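Local coordinates for protein putative pectin lyase (PDB 7CHU) that serves as a trimeric tailspike of a deep-sea thermophilic bacteriophage, probably recognising and perhaps degrading surface polysaccharide of its bacterial host, at residues A[336-340]-A[341-345]. Numbering follows the deposited sequence.
Sequences NKIIG and CDFYN
C341 and I338 meet at a corner in the chain, illustrating how a solenoid turns from one wall to the next while keeping its interior filled. The bend falls on G340, whose positive phi (67°) swings the backbone out of strand 337-339 just before C341. With its sulfur beside the backbone N and anti to the carbonyl carbon (chi1 -58°), C341 folds inward, and SG comes to rest 3.9 Å from CG2 of I338; V316 and C365 of the same chain also touch this cysteine. D342 then faces the other way, out to the trimer interface, where its carboxylate makes salt bridges to R335 and K337 of the second subunit. F343 returns to the interior. Its ring points CZ at the same methyl, CG2 of I338, 3.7 Å away and in the ring plane, so the isoleucine meets the aromatic edge while the two side chains cross nearly at right angles. F350 meets this ring nearly parallel (about 10°), F321 at a steeper tilt. Such inward apolar packing at a bend between successive strands of one coil, each paired in parallel with neighbouring coils, is characteristic of the right-handed parallel beta-helix of pectate lyase-like proteins and phage tailspikes.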
# COMPACT_ATOMS: atom_id res chain seq x y z
N ASN A 336 11.70 -0.44 14.44
CA ASN A 336 11.27 0.10 13.18
C ASN A 336 11.39 -0.98 12.11
O ASN A 336 12.14 -1.96 12.26
CB ASN A 336 12.08 1.34 12.84
CG ASN A 336 11.99 2.39 13.94
OD1 ASN A 336 10.94 3.01 14.14
ND2 ASN A 336 13.07 2.55 14.71
N LYS A 337 10.63 -0.80 11.04
CA LYS A 337 10.51 -1.80 9.98
C LYS A 337 10.79 -1.14 8.63
O LYS A 337 10.07 -0.22 8.22
CB LYS A 337 9.13 -2.45 10.01
CG LYS A 337 8.93 -3.24 11.29
CD LYS A 337 7.48 -3.61 11.53
CE LYS A 337 7.33 -4.37 12.87
NZ LYS A 337 7.83 -3.58 14.06
N ILE A 338 11.84 -1.61 7.97
CA ILE A 338 12.28 -1.15 6.66
C ILE A 338 12.06 -2.34 5.73
O ILE A 338 12.85 -3.29 5.72
CB ILE A 338 13.74 -0.69 6.66
CG1 ILE A 338 14.11 0.13 7.93
CG2 ILE A 338 14.09 0.06 5.36
CD1 ILE A 338 13.44 1.45 7.99
N ILE A 339 10.96 -2.33 4.99
CA ILE A 339 10.49 -3.52 4.28
C ILE A 339 10.25 -3.16 2.82
O ILE A 339 9.44 -2.27 2.52
CB ILE A 339 9.21 -4.09 4.91
CG1 ILE A 339 9.51 -4.69 6.29
CG2 ILE A 339 8.55 -5.11 3.98
CD1 ILE A 339 8.29 -5.26 6.97
N GLY A 340 10.90 -3.89 1.91
CA GLY A 340 10.68 -3.69 0.49
C GLY A 340 11.17 -2.36 -0.04
O GLY A 340 10.66 -1.91 -1.07
N CYS A 341 12.12 -1.71 0.62
CA CYS A 341 12.57 -0.42 0.12
C CYS A 341 13.74 -0.61 -0.84
O CYS A 341 14.47 -1.60 -0.80
CB CYS A 341 12.99 0.50 1.28
SG CYS A 341 11.62 0.76 2.46
N ASP A 342 13.96 0.40 -1.66
CA ASP A 342 15.13 0.40 -2.52
C ASP A 342 15.91 1.68 -2.31
O ASP A 342 15.32 2.77 -2.19
CB ASP A 342 14.75 0.25 -3.98
CG ASP A 342 15.93 -0.19 -4.83
OD1 ASP A 342 16.60 0.73 -5.35
OD2 ASP A 342 16.18 -1.43 -4.96
N PHE A 343 17.23 1.55 -2.29
CA PHE A 343 18.17 2.61 -1.95
C PHE A 343 19.19 2.74 -3.08
O PHE A 343 19.81 1.74 -3.47
CB PHE A 343 18.92 2.29 -0.65
CG PHE A 343 18.02 1.99 0.51
CD1 PHE A 343 17.59 3.03 1.35
CD2 PHE A 343 17.66 0.68 0.81
CE1 PHE A 343 16.79 2.77 2.47
CE2 PHE A 343 16.84 0.38 1.90
CZ PHE A 343 16.40 1.44 2.75
N TYR A 344 19.38 3.95 -3.59
CA TYR A 344 20.34 4.15 -4.67
C TYR A 344 21.16 5.41 -4.42
O TYR A 344 20.67 6.53 -4.59
CB TYR A 344 19.63 4.22 -6.03
CG TYR A 344 20.58 4.14 -7.19
CD1 TYR A 344 21.02 2.90 -7.67
CD2 TYR A 344 21.05 5.29 -7.81
CE1 TYR A 344 21.90 2.83 -8.74
CE2 TYR A 344 21.92 5.22 -8.87
CZ TYR A 344 22.34 3.99 -9.34
OH TYR A 344 23.22 3.91 -10.39
N ASN A 345 22.43 5.21 -4.06
CA ASN A 345 23.48 6.23 -4.05
C ASN A 345 23.42 7.14 -2.83
O ASN A 345 22.79 8.19 -2.86
CB ASN A 345 23.44 7.09 -5.32
CG ASN A 345 24.81 7.60 -5.69
OD1 ASN A 345 25.82 6.97 -5.39
ND2 ASN A 345 24.86 8.77 -6.33